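Local coordinates for protein methyltransferase (PDB 3C3P) that probably transfers a methyl group from S-adenosyl-L-methionine to an oxygen of an unidentified substrate, at residues D128-D133 against A154-V159; P57-V62 against R83-D88; E181-L186 against G202-Y207; G123-D128 against N147-K152. All coordinates share one frame; numbering follows the deposited sequence. Where two conformers were deposited one is given.

Interaction 1: residues D128-D133 against A154-V159; sequences DILFMD and ALLIAV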
loop_
_atom_site.group_PDB
_atom_site.type_symbol
_atom_site.label_atom_id
_atom_site.label_comp_id
_atom_site.label_asym_id
_atom_site.label_seq_id
_atom_site.Cartn_x
_atom_site.Cartn_y
_atom_site.Cartn_z
ATOM N N ASP A 128 -10.495 -10.745 -6.059
ATOM C CA ASP A 128 -9.115 -10.482 -5.564
ATOM C C ASP A 128 -9.009 -9.119 -4.937
ATOM O O ASP A 128 -8.268 -8.931 -3.978
ATOM C CB ASP A 128 -8.087 -10.668 -6.683
ATOM C CG ASP A 128 -8.040 -12.103 -7.167
ATOM O OD1 ASP A 128 -7.933 -13.002 -6.302
ATOM O OD2 ASP A 128 -8.124 -12.334 -8.391
ATOM N N ILE A 129 -9.711 -8.157 -5.526
ATOM C CA ILE A 129 -9.754 -6.797 -4.996
ATOM C C ILE A 129 -11.176 -6.307 -5.023
ATOM O O ILE A 129 -11.836 -6.334 -6.044
ATOM C CB ILE A 129 -8.890 -5.752 -5.752
ATOM C CG1 ILE A 129 -7.416 -6.096 -5.686
ATOM C CG2 ILE A 129 -9.114 -4.366 -5.156
ATOM C CD1 ILE A 129 -6.531 -5.080 -6.328
ATOM N N LEU A 130 -11.649 -5.912 -3.863
ATOM C CA LEU A 130 -12.987 -5.358 -3.714
ATOM C C LEU A 130 -12.831 -3.897 -3.297
ATOM O O LEU A 130 -12.301 -3.564 -2.207
ATOM C CB LEU A 130 -13.830 -6.146 -2.711
ATOM C CG LEU A 130 -15.231 -5.542 -2.499
ATOM C CD1 LEU A 130 -16.030 -5.578 -3.807
ATOM C CD2 LEU A 130 -16.019 -6.218 -1.370
ATOM N N PHE A 131 -13.261 -3.026 -4.205
ATOM C CA PHE A 131 -13.190 -1.585 -3.990
ATOM C C PHE A 131 -14.471 -1.121 -3.332
ATOM O O PHE A 131 -15.565 -1.578 -3.683
ATOM C CB PHE A 131 -12.964 -0.827 -5.296
ATOM C CG PHE A 131 -12.891 0.669 -5.127
ATOM C CD1 PHE A 131 -11.682 1.290 -4.816
ATOM C CD2 PHE A 131 -14.016 1.454 -5.277
ATOM C CE1 PHE A 131 -11.607 2.678 -4.684
ATOM C CE2 PHE A 131 -13.944 2.854 -5.130
ATOM C CZ PHE A 131 -12.742 3.445 -4.835
HETATM N N MSE A 132 -14.318 -0.215 -2.379
HETATM C CA MSE A 132 -15.451 0.272 -1.654
HETATM C C MSE A 132 -15.370 1.755 -1.269
HETATM O O MSE A 132 -14.300 2.263 -0.972
HETATM C CB MSE A 132 -15.440 -0.540 -0.376
HETATM C CG MSE A 132 -16.734 -0.893 0.036
HETATM SE SE MSE A 132 -16.597 -1.471 1.843
HETATM C CE MSE A 132 -15.375 -3.005 1.619
ATOM N N ASP A 133 -16.518 2.431 -1.310
ATOM C CA ASP A 133 -16.641 3.853 -0.898
ATOM C C ASP A 133 -17.441 3.940 0.421
ATOM O O ASP A 133 -18.639 3.670 0.483
ATOM C CB ASP A 133 -17.275 4.707 -1.996
ATOM C CG ASP A 133 -17.285 6.205 -1.658
ATOM O OD1 ASP A 133 -17.047 6.591 -0.482
ATOM O OD2 ASP A 133 -17.555 7.003 -2.582
ATOM N N ALA A 154 -7.759 -12.055 -0.556
ATOM C CA ALA A 154 -8.289 -10.853 -1.223
ATOM C C ALA A 154 -7.927 -9.616 -0.420
ATOM O O ALA A 154 -7.667 -9.664 0.772
ATOM C CB ALA A 154 -9.798 -10.904 -1.370
ATOM N N LEU A 155 -7.955 -8.496 -1.116
ATOM C CA LEU A 155 -7.688 -7.204 -0.541
ATOM C C LEU A 155 -8.871 -6.280 -0.709
ATOM O O LEU A 155 -9.387 -6.092 -1.814
ATOM C CB LEU A 155 -6.499 -6.544 -1.260
ATOM C CG LEU A 155 -6.078 -5.139 -0.819
ATOM C CD1 LEU A 155 -5.481 -5.086 0.588
ATOM C CD2 LEU A 155 -5.092 -4.552 -1.875
ATOM N N LEU A 156 -9.261 -5.718 0.424
ATOM C CA LEU A 156 -10.347 -4.760 0.496
ATOM C C LEU A 156 -9.704 -3.388 0.492
ATOM O O LEU A 156 -8.738 -3.141 1.220
ATOM C CB LEU A 156 -11.161 -4.942 1.785
ATOM C CG LEU A 156 -12.397 -4.074 1.964
ATOM C CD1 LEU A 156 -13.478 -4.515 0.983
ATOM C CD2 LEU A 156 -12.880 -4.195 3.390
ATOM N N ILE A 157 -10.234 -2.515 -0.347
ATOM C CA ILE A 157 -9.769 -1.105 -0.472
ATOM C C ILE A 157 -11.022 -0.233 -0.316
ATOM O O ILE A 157 -11.917 -0.222 -1.179
ATOM C CB ILE A 157 -9.038 -0.775 -1.785
ATOM C CG1 ILE A 157 -7.865 -1.741 -2.023
ATOM C CG2 ILE A 157 -8.565 0.697 -1.750
ATOM C CD1 ILE A 157 -7.140 -1.545 -3.347
ATOM N N ALA A 158 -11.082 0.470 0.803
ATOM C CA ALA A 158 -12.221 1.336 1.167
ATOM C C ALA A 158 -11.775 2.774 1.261
ATOM O O ALA A 158 -10.939 3.138 2.099
ATOM C CB ALA A 158 -12.857 0.869 2.484
ATOM N N VAL A 159 -12.329 3.598 0.381
ATOM C CA VAL A 159 -11.961 5.004 0.341
ATOM C C VAL A 159 -12.883 5.826 1.225
ATOM O O VAL A 159 -13.906 5.332 1.738
ATOM C CB VAL A 159 -11.900 5.571 -1.104
ATOM C CG1 VAL A 159 -10.770 4.852 -1.906
ATOM C CG2 VAL A 159 -13.273 5.515 -1.825
#
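Two backbone N-H groups, those of Gln58 and Leu59, grip Asp128 OD2 and tie this carboxylate to the neighbouring strand 59-63. From there 129-133 runs parallel to 154-159, in the middle of the seven-stranded sheet of the Rossmann-like methyltransferase fold; the two axes lie 18° apart. Five hydrogen bonds zip them together, with Leu155 N reaching Asp128 O at 2.9 Å from above the carbonyl plane and Ile157 N reaching Leu130 O at 3.0 Å with a nearly linear N-H...O (172°), in the carbonyl plane. The bond from Met132 N to Ile157 O is short, 2.7 Å, but bent to 143°. Leu130 and Leu156 lie side by side on one face, CD2 to CD1 3.9 Å. On the other face Ile129, Phe131, Ile157 and Val159 build an apolar layer that helix 42-55 covers through Leu48. An alanine in place of Phe131 would remove the ring that touches both Leu48 and Val159 and would probably loosen the packing of helix 42-55 on the sheet. Phe131 CG stands anti to the backbone N, which swings the far end of the ring over to Val159; the two side chains cross at about a right angle, with Phe131 CE1 3.6 Å from Val159 CG1.

Interaction 2: residues P57-V62 against R83-D88; sequences PQLVVV and RVVMID. With EDO (1,2-ethanediol), chain I.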
loop_
_atom_site.group_PDB
_atom_site.type_symbol
_atom_site.label_atom_id
_atom_site.label_comp_id
_atom_site.label_asym_id
_atom_site.label_seq_id
_atom_site.Cartn_x
_atom_site.Cartn_y
_atom_site.Cartn_z
ATOM N N PRO A 57 -4.144 -9.004 -9.317
ATOM C CA PRO A 57 -5.428 -9.670 -9.289
ATOM C C PRO A 57 -5.940 -10.135 -10.631
ATOM O O PRO A 57 -5.603 -9.576 -11.664
ATOM C CB PRO A 57 -6.364 -8.556 -8.819
ATOM C CG PRO A 57 -5.804 -7.350 -9.546
ATOM C CD PRO A 57 -4.286 -7.532 -9.347
ATOM N N GLN A 58 -6.741 -11.191 -10.561
ATOM C CA GLN A 58 -7.382 -11.778 -11.722
ATOM C C GLN A 58 -8.771 -11.138 -11.864
ATOM O O GLN A 58 -9.302 -11.011 -12.973
ATOM C CB GLN A 58 -7.447 -13.300 -11.548
ATOM C CG GLN A 58 -6.068 -13.906 -11.258
ATOM C CD GLN A 58 -6.128 -15.302 -10.688
ATOM O OE1 GLN A 58 -5.378 -15.622 -9.765
ATOM N NE2 GLN A 58 -7.065 -16.113 -11.165
ATOM N N LEU A 59 -9.307 -10.707 -10.721
ATOM C CA LEU A 59 -10.631 -10.064 -10.617
ATOM C C LEU A 59 -10.727 -8.950 -9.580
ATOM O O LEU A 59 -10.442 -9.097 -8.400
ATOM C CB LEU A 59 -11.730 -11.117 -10.330
ATOM C CG LEU A 59 -13.199 -10.654 -10.211
ATOM C CD1 LEU A 59 -13.663 -9.958 -11.514
ATOM C CD2 LEU A 59 -14.166 -11.792 -9.838
ATOM N N VAL A 60 -11.119 -7.815 -10.108
ATOM C CA VAL A 60 -11.346 -6.601 -9.355
ATOM C C VAL A 60 -12.791 -6.218 -9.559
ATOM O O VAL A 60 -13.256 -6.092 -10.694
ATOM C CB VAL A 60 -10.459 -5.408 -9.833
ATOM C CG1 VAL A 60 -10.794 -4.134 -9.022
ATOM C CG2 VAL A 60 -8.956 -5.756 -9.772
ATOM N N VAL A 61 -13.474 -5.998 -8.447
ATOM C CA VAL A 61 -14.879 -5.601 -8.432
ATOM C C VAL A 61 -15.044 -4.213 -7.769
ATOM O O VAL A 61 -14.549 -3.933 -6.672
ATOM C CB VAL A 61 -15.752 -6.713 -7.791
ATOM C CG1 VAL A 61 -17.243 -6.296 -7.725
ATOM C CG2 VAL A 61 -15.554 -8.039 -8.591
ATOM N N VAL A 62 -15.714 -3.341 -8.522
ATOM C CA VAL A 62 -15.960 -1.960 -8.143
ATOM C C VAL A 62 -17.458 -1.667 -8.119
ATOM O O VAL A 62 -18.037 -1.324 -9.146
ATOM C CB VAL A 62 -15.286 -1.015 -9.161
ATOM C CG1 VAL A 62 -15.381 0.415 -8.701
ATOM C CG2 VAL A 62 -13.823 -1.434 -9.371
ATOM N N ARG A 83 -9.803 -9.195 -15.207
ATOM C CA ARG A 83 -10.992 -8.361 -15.349
ATOM C C ARG A 83 -11.324 -7.445 -14.192
ATOM O O ARG A 83 -11.049 -7.737 -13.032
ATOM C CB ARG A 83 -12.249 -9.241 -15.531
ATOM C CG ARG A 83 -12.332 -10.061 -16.823
ATOM C CD ARG A 83 -12.480 -9.192 -18.044
ATOM N NE ARG A 83 -12.571 -9.993 -19.255
ATOM C CZ ARG A 83 -11.532 -10.420 -19.970
ATOM N NH1 ARG A 83 -10.290 -10.117 -19.618
ATOM N NH2 ARG A 83 -11.740 -11.138 -21.065
ATOM N N VAL A 84 -11.866 -6.298 -14.586
ATOM C CA VAL A 84 -12.426 -5.317 -13.668
ATOM C C VAL A 84 -13.920 -5.339 -14.002
ATOM O O VAL A 84 -14.331 -5.270 -15.180
ATOM C CB VAL A 84 -11.928 -3.866 -13.811
ATOM C CG1 VAL A 84 -12.708 -2.979 -12.854
ATOM C CG2 VAL A 84 -10.431 -3.737 -13.559
ATOM N N VAL A 85 -14.714 -5.529 -12.967
ATOM C CA VAL A 85 -16.165 -5.548 -13.073
ATOM C C VAL A 85 -16.675 -4.329 -12.318
ATOM O O VAL A 85 -16.541 -4.206 -11.095
ATOM C CB VAL A 85 -16.798 -6.817 -12.479
ATOM C CG1 VAL A 85 -18.324 -6.754 -12.626
ATOM C CG2 VAL A 85 -16.235 -8.080 -13.139
HETATM N N MSE A 86 -17.247 -3.427 -13.085
HETATM C CA MSE A 86 -17.788 -2.181 -12.577
HETATM C C MSE A 86 -19.296 -2.148 -12.734
HETATM O O MSE A 86 -19.843 -2.439 -13.809
HETATM C CB MSE A 86 -17.107 -1.043 -13.341
HETATM C CG MSE A 86 -17.478 0.424 -13.040
HETATM SE SE MSE A 86 -19.256 1.070 -13.523
HETATM C CE MSE A 86 -18.791 2.964 -13.740
ATOM N N ILE A 87 -19.945 -1.837 -11.614
ATOM C CA ILE A 87 -21.407 -1.728 -11.527
ATOM C C ILE A 87 -21.796 -0.361 -10.952
ATOM O O ILE A 87 -21.241 0.110 -9.967
ATOM C CB ILE A 87 -22.079 -2.848 -10.666
ATOM C CG1 ILE A 87 -21.635 -4.254 -11.061
ATOM C CG2 ILE A 87 -23.606 -2.766 -10.725
ATOM C CD1 ILE A 87 -20.374 -4.697 -10.363
ATOM N N ASP A 88 -22.738 0.288 -11.614
ATOM C CA ASP A 88 -23.205 1.599 -11.166
ATOM C C ASP A 88 -24.675 1.830 -11.559
ATOM O O ASP A 88 -25.112 1.478 -12.666
ATOM C CB ASP A 88 -22.274 2.706 -11.693
ATOM C CG ASP A 88 -22.510 4.055 -11.012
ATOM O OD1 ASP A 88 -21.717 4.351 -10.084
ATOM O OD2 ASP A 88 -23.504 4.769 -11.314
HETATM C C1 EDO I . -21.910 5.077 -6.296
HETATM O O1 EDO I . -22.650 3.963 -5.787
HETATM C C2 EDO I . -22.755 5.756 -7.369
HETATM O O2 EDO I . -21.921 6.384 -8.347
#
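Val84 CB stands 4.1 Å from Val60 O; CG1, anti to the backbone N, passes that oxygen and meets Val62 CG2 at 4.0 Å, while CG2 of Val84 lies 4.1 Å from Val60 CB. On the opposite face Leu59 CD1 meets Val85 CG2 at 3.6 Å, the two side chains crossing obliquely. Five backbone hydrogen bonds join the strands, the straightest from Val62 N to Val85 O (174°, 2.8 Å). Beyond the last of them, Asp88 OD1 accepts from O2 of an ethanediol, probably from the crystallisation liquor, at 2.7 Å and from Asp65 N, and OD2 from Asp90 N and Asn93 ND2. An alanine here would remove both oxygens and probably leave the N-H groups of Asp65 and Asp90 and the Asn93 amide without this acceptor. With helix 69-75, which packs on Val60 and Val84, these parallel strands form a beta-alpha-beta crossover whose C-terminal strand ends border the region where Rossmann-like methyltransferases usually bind S-adenosylmethionine.

Interaction 3: residues E181-L186 against G202-Y207; sequences EFNHHL and GVLLGY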
loop_
_atom_site.group_PDB
_atom_site.type_symbol
_atom_site.label_atom_id
_atom_site.label_comp_id
_atom_site.label_asym_id
_atom_site.label_seq_id
_atom_site.Cartn_x
_atom_site.Cartn_y
_atom_site.Cartn_z
ATOM N N GLU A 181 -17.268 4.318 11.200
ATOM C CA GLU A 181 -17.677 2.972 11.668
ATOM C C GLU A 181 -16.983 1.748 11.107
ATOM O O GLU A 181 -16.620 0.848 11.863
ATOM C CB GLU A 181 -19.207 2.755 11.581
ATOM C CG GLU A 181 -19.652 1.762 12.646
ATOM C CD GLU A 181 -21.003 1.147 12.393
ATOM O OE1 GLU A 181 -21.099 0.437 11.363
ATOM O OE2 GLU A 181 -21.934 1.290 13.245
ATOM N N PHE A 182 -16.793 1.717 9.807
ATOM C CA PHE A 182 -16.184 0.524 9.192
ATOM C C PHE A 182 -14.776 0.306 9.727
ATOM O O PHE A 182 -14.313 -0.824 9.880
ATOM C CB PHE A 182 -16.257 0.593 7.665
ATOM C CG PHE A 182 -15.840 -0.674 6.999
ATOM C CD1 PHE A 182 -16.314 -1.891 7.461
ATOM C CD2 PHE A 182 -15.094 -0.652 5.859
ATOM C CE1 PHE A 182 -15.941 -3.085 6.831
ATOM C CE2 PHE A 182 -14.741 -1.829 5.236
ATOM C CZ PHE A 182 -15.165 -3.040 5.729
ATOM N N ASN A 183 -14.102 1.408 10.042
ATOM C CA ASN A 183 -12.758 1.326 10.589
ATOM C C ASN A 183 -12.759 0.514 11.882
ATOM O O ASN A 183 -11.909 -0.343 12.105
ATOM C CB ASN A 183 -12.199 2.717 10.930
ATOM C CG ASN A 183 -12.091 3.619 9.735
ATOM O OD1 ASN A 183 -12.061 3.154 8.594
ATOM N ND2 ASN A 183 -11.991 4.922 9.986
ATOM N N HIS A 184 -13.753 0.787 12.718
ATOM C CA HIS A 184 -13.872 0.140 14.048
ATOM C C HIS A 184 -14.249 -1.301 13.915
ATOM O O HIS A 184 -13.804 -2.140 14.691
ATOM C CB HIS A 184 -14.821 0.906 14.941
ATOM C CG HIS A 184 -14.362 2.301 15.195
ATOM N ND1 HIS A 184 -13.778 2.690 16.380
ATOM C CD2 HIS A 184 -14.323 3.380 14.376
ATOM C CE1 HIS A 184 -13.465 3.970 16.299
ATOM N NE2 HIS A 184 -13.768 4.410 15.090
ATOM N N HIS A 185 -15.066 -1.574 12.911
ATOM C CA HIS A 185 -15.493 -2.941 12.636
ATOM C C HIS A 185 -14.355 -3.805 12.102
ATOM O O HIS A 185 -13.956 -4.804 12.688
ATOM C CB HIS A 185 -16.587 -2.950 11.571
ATOM C CG HIS A 185 -17.019 -4.332 11.165
ATOM N ND1 HIS A 185 -17.924 -5.078 11.900
ATOM C CD2 HIS A 185 -16.652 -5.108 10.117
ATOM C CE1 HIS A 185 -18.113 -6.243 11.304
ATOM N NE2 HIS A 185 -17.346 -6.292 10.228
ATOM N N LEU A 186 -13.792 -3.344 11.009
ATOM C CA LEU A 186 -12.773 -4.128 10.283
ATOM C C LEU A 186 -11.517 -4.374 11.073
ATOM O O LEU A 186 -10.860 -5.433 10.938
ATOM C CB LEU A 186 -12.439 -3.481 8.927
ATOM C CG LEU A 186 -11.666 -4.382 7.971
ATOM C CD1 LEU A 186 -12.504 -5.615 7.679
ATOM C CD2 LEU A 186 -11.303 -3.613 6.706
ATOM N N GLY A 202 -8.419 9.339 3.275
ATOM C CA GLY A 202 -8.091 8.152 4.084
ATOM C C GLY A 202 -8.491 6.915 3.327
ATOM O O GLY A 202 -9.557 6.854 2.734
ATOM N N VAL A 203 -7.607 5.934 3.342
ATOM C CA VAL A 203 -7.840 4.675 2.648
ATOM C C VAL A 203 -7.647 3.490 3.602
ATOM O O VAL A 203 -6.574 3.275 4.139
ATOM C CB VAL A 203 -6.906 4.509 1.400
ATOM C CG1 VAL A 203 -7.214 3.172 0.674
ATOM C CG2 VAL A 203 -7.046 5.708 0.422
ATOM N N LEU A 204 -8.726 2.744 3.804
ATOM C CA LEU A 204 -8.711 1.572 4.664
ATOM C C LEU A 204 -8.352 0.366 3.808
ATOM O O LEU A 204 -8.962 0.111 2.764
ATOM C CB LEU A 204 -10.071 1.380 5.338
ATOM C CG LEU A 204 -10.404 0.192 6.235
ATOM C CD1 LEU A 204 -9.495 0.071 7.452
ATOM C CD2 LEU A 204 -11.866 0.337 6.720
ATOM N N LEU A 205 -7.345 -0.365 4.265
ATOM C CA LEU A 205 -6.884 -1.557 3.566
ATOM C C LEU A 205 -7.059 -2.753 4.476
ATOM O O LEU A 205 -6.646 -2.736 5.652
ATOM C CB LEU A 205 -5.405 -1.408 3.178
ATOM C CG LEU A 205 -5.001 -0.204 2.321
ATOM C CD1 LEU A 205 -3.455 -0.085 2.154
ATOM C CD2 LEU A 205 -5.685 -0.294 0.977
ATOM N N GLY A 206 -7.700 -3.773 3.924
ATOM C CA GLY A 206 -7.927 -5.042 4.639
ATOM C C GLY A 206 -7.495 -6.244 3.826
ATOM O O GLY A 206 -8.052 -6.534 2.763
ATOM N N TYR A 207 -6.497 -6.947 4.339
ATOM C CA TYR A 207 -5.983 -8.154 3.703
ATOM C C TYR A 207 -6.630 -9.355 4.362
ATOM O O TYR A 207 -6.566 -9.513 5.572
ATOM C CB TYR A 207 -4.470 -8.232 3.858
ATOM C CG TYR A 207 -3.814 -9.456 3.293
ATOM C CD1 TYR A 207 -3.449 -9.498 1.949
ATOM C CD2 TYR A 207 -3.538 -10.560 4.081
ATOM C CE1 TYR A 207 -2.855 -10.612 1.415
ATOM C CE2 TYR A 207 -2.944 -11.657 3.562
ATOM C CZ TYR A 207 -2.586 -11.672 2.223
ATOM O OH TYR A 207 -1.975 -12.773 1.704
#
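The Phe182 ring carries Leu186 CB on one face, 4.1 Å above its plane and offset toward the rim, one helical turn further on. Leu204 CD2 approaches the same ring obliquely, 3.5 Å from Phe182 CD2, and the two side chains cross at about a right angle. The second flat group, the Asn183 amide, brings OD1 to 3.4 Å from that same methyl, so Leu204 CD2 touches both the ring and the amide oxygen. ND2 of Asn183 turns to other partners, the carbonyl of Ala161 and the hydroxyl of Tyr13 of the second subunit, which hold the amide in place. Helix 181-186 thus covers one face of strand 203-208, an antiparallel strand inserted between 154-159 and 192-197 as in class I methyltransferases; helix and strand axes pass 10.1 Å apart at 23°. Leu186, its CG anti to the backbone N (chi1 -166°), points toward the strand and lays CD2 obliquely against Leu204 CG at 3.9 Å. The same CD2 lies 4.2 Å from Gly206 CA, close enough that a CB at Gly206 would clash with it. Within the helix, Leu186 N donates to Phe182 O at 2.8 Å. On the far side of the strand, Leu205 packs on Leu50 and Tyr207 on Arg53, both of the second subunit.

Interaction 4: residues G123-D128 against N147-K152; sequences GQRDID and NRCLAK. With EDO (1,2-ethanediol), chain F.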
loop_
_atom_site.group_PDB
_atom_site.type_symbol
_atom_site.label_atom_id
_atom_site.label_comp_id
_atom_site.label_asym_id
_atom_site.label_seq_id
_atom_site.Cartn_x
_atom_site.Cartn_y
_atom_site.Cartn_z
ATOM N N GLY A 123 -22.945 -11.639 -7.087
ATOM C CA GLY A 123 -22.963 -12.795 -7.990
ATOM C C GLY A 123 -21.576 -13.173 -8.482
ATOM O O GLY A 123 -21.382 -14.139 -9.224
ATOM N N GLN A 124 -20.605 -12.378 -8.063
ATOM C CA GLN A 124 -19.194 -12.595 -8.428
ATOM C C GLN A 124 -18.540 -13.585 -7.477
ATOM O O GLN A 124 -18.982 -13.769 -6.351
ATOM C CB GLN A 124 -18.437 -11.263 -8.458
ATOM C CG GLN A 124 -18.939 -10.328 -9.545
ATOM C CD GLN A 124 -18.521 -10.759 -10.936
ATOM O OE1 GLN A 124 -17.355 -11.083 -11.180
ATOM N NE2 GLN A 124 -19.450 -10.690 -11.877
ATOM N N ARG A 125 -17.506 -14.247 -7.966
ATOM C CA ARG A 125 -16.759 -15.229 -7.168
ATOM C C ARG A 125 -15.253 -15.034 -7.261
ATOM O O ARG A 125 -14.727 -14.608 -8.282
ATOM C CB ARG A 125 -17.096 -16.668 -7.605
ATOM C CG ARG A 125 -18.529 -17.089 -7.394
ATOM C CD ARG A 125 -18.934 -17.054 -5.928
ATOM N NE ARG A 125 -20.309 -17.526 -5.749
ATOM C CZ ARG A 125 -21.399 -16.759 -5.780
ATOM N NH1 ARG A 125 -21.310 -15.451 -5.965
ATOM N NH2 ARG A 125 -22.593 -17.311 -5.612
ATOM N N ASP A 126 -14.567 -15.355 -6.170
ATOM C CA ASP A 126 -13.102 -15.259 -6.134
ATOM C C ASP A 126 -12.597 -13.876 -6.506
ATOM O O ASP A 126 -11.752 -13.701 -7.369
ATOM C CB ASP A 126 -12.478 -16.309 -7.050
ATOM C CG ASP A 126 -12.674 -17.719 -6.531
ATOM O OD1 ASP A 126 -12.521 -17.939 -5.309
ATOM O OD2 ASP A 126 -12.935 -18.610 -7.356
ATOM N N ILE A 127 -13.201 -12.897 -5.867
ATOM C CA ILE A 127 -12.806 -11.487 -6.022
ATOM C C ILE A 127 -11.462 -11.291 -5.317
ATOM O O ILE A 127 -11.314 -11.618 -4.145
ATOM C CB ILE A 127 -13.863 -10.515 -5.435
ATOM C CG1 ILE A 127 -15.230 -10.689 -6.138
ATOM C CG2 ILE A 127 -13.378 -9.047 -5.534
ATOM C CD1 ILE A 127 -16.384 -9.922 -5.458
ATOM N N ASP A 128 -10.495 -10.745 -6.059
ATOM C CA ASP A 128 -9.115 -10.482 -5.564
ATOM C C ASP A 128 -9.009 -9.119 -4.937
ATOM O O ASP A 128 -8.268 -8.931 -3.978
ATOM C CB ASP A 128 -8.087 -10.668 -6.683
ATOM C CG ASP A 128 -8.040 -12.103 -7.167
ATOM O OD1 ASP A 128 -7.933 -13.002 -6.302
ATOM O OD2 ASP A 128 -8.124 -12.334 -8.391
ATOM N N ASN A 147 -18.194 -11.164 1.793
ATOM C CA ASN A 147 -17.048 -11.969 2.229
ATOM C C ASN A 147 -17.000 -13.333 1.528
ATOM O O ASN A 147 -15.916 -13.867 1.255
ATOM C CB ASN A 147 -17.011 -12.170 3.740
ATOM C CG ASN A 147 -15.653 -12.595 4.209
ATOM O OD1 ASN A 147 -14.646 -12.051 3.771
ATOM N ND2 ASN A 147 -15.608 -13.532 5.124
ATOM N N ARG A 148 -18.186 -13.858 1.225
ATOM C CA ARG A 148 -18.356 -15.175 0.570
ATOM C C ARG A 148 -17.890 -15.182 -0.881
ATOM O O ARG A 148 -17.645 -16.238 -1.476
ATOM C CB ARG A 148 -19.830 -15.588 0.530
ATOM C CG ARG A 148 -20.512 -15.745 1.867
ATOM C CD ARG A 148 -21.916 -16.277 1.674
ATOM N NE ARG A 148 -22.765 -15.352 0.926
ATOM C CZ ARG A 148 -23.493 -14.377 1.473
ATOM N NH1 ARG A 148 -23.485 -14.181 2.789
ATOM N NH2 ARG A 148 -24.232 -13.587 0.695
ATOM N N CYS A 149 -17.792 -13.976 -1.419
ATOM C CA CYS A 149 -17.429 -13.728 -2.823
ATOM C C CYS A 149 -15.955 -13.476 -2.989
ATOM O O CYS A 149 -15.430 -13.428 -4.104
ATOM C CB CYS A 149 -18.213 -12.522 -3.348
ATOM S SG CYS A 149 -20.026 -12.733 -3.251
ATOM N N LEU A 150 -15.284 -13.373 -1.857
ATOM C CA LEU A 150 -13.845 -13.072 -1.857
ATOM C C LEU A 150 -12.948 -14.285 -2.056
ATOM O O LEU A 150 -13.228 -15.380 -1.591
ATOM C CB LEU A 150 -13.418 -12.342 -0.567
ATOM C CG LEU A 150 -14.035 -10.979 -0.248
ATOM C CD1 LEU A 150 -13.435 -10.463 1.049
ATOM C CD2 LEU A 150 -13.808 -9.998 -1.393
ATOM N N ALA A 151 -11.870 -14.066 -2.789
ATOM C CA ALA A 151 -10.876 -15.106 -2.998
ATOM C C ALA A 151 -9.962 -15.147 -1.797
ATOM O O ALA A 151 -9.914 -14.223 -0.990
ATOM C CB ALA A 151 -10.035 -14.820 -4.218
ATOM N N LYS A 152 -9.252 -16.258 -1.683
ATOM C CA LYS A 152 -8.244 -16.392 -0.651
ATOM C C LYS A 152 -7.294 -15.197 -0.771
ATOM O O LYS A 152 -6.834 -14.873 -1.872
ATOM C CB LYS A 152 -7.412 -17.661 -0.849
ATOM C CG LYS A 152 -6.215 -17.757 0.093
ATOM C CD LYS A 152 -5.389 -19.029 -0.103
ATOM C CE LYS A 152 -4.131 -18.966 0.745
ATOM N NZ LYS A 152 -3.322 -20.230 0.650
HETATM C C1 EDO F . -13.010 -15.751 -10.938
HETATM O O1 EDO F . -14.333 -15.328 -10.608
HETATM C C2 EDO F . -12.117 -14.520 -10.999
HETATM O O2 EDO F . -10.766 -14.875 -11.329
HETATM O O HOH W 1 -6.983 -12.576 -3.771
#
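Ile127 and Cys149 meet alongside at the entry to the parallel sheet of this Rossmann-like fold, where 150-151 makes a short parallel bridge to Ile127 before both chains turn a corner. Ile127 CG1 is turned beside its own backbone N (chi1 -60°), which lays CD1 against Cys149 CB at 3.8 Å. Leu150 CD2 comes within 4.1 Å of Ile127 CB although the two side chains diverge from the bridge. Ile127 N donates almost linearly to Cys149 O (176°, 2.9 Å), and Ala151 N returns a bond to Ile127 O from above the carbonyl plane. Cys149 SG leans toward Gln124 O, with Arg125 NH1 4.0 Å from the sulfur. That guanidinium, folded back by a bend at chi2, donates from NH1 to Gln124 O at 2.9 Å with the oxygen in its plane. Arg125 O accepts a very short bond from an ethanediol. Ala151 CB lies 3.5 Å from Asp128 OD1, which accepts from a water at 2.7 Å; the same water donates to Lys152 O at 3.0 Å.

How the interactions relate
All four contacts reach one mixed sheet. Interactions 1 and 2 are joined through neighbouring strands 59-63 and 127-133, their centres 10 Å apart: Leu59 O lies 2.9 Å from Asp128 N, a probable hydrogen bond. Asp128 is also shared with interaction 4, which lies just before interaction 1 along both chain segments and brings Ile127 O to 3.2 Å from Ala154 CB. On the other flank, strand 203-208 pairs with 154-159, Leu156 N to Gly206 O 2.8 Å, a probable hydrogen bond, and Phe182 CZ of interaction 3 touches Leu156 CD2 at 3.5 Å. Interactions 2 and 3 remain separate, centres about 20 Å apart. The ethanediol at Asp88 lies at interaction 2, beside the probable cofactor region.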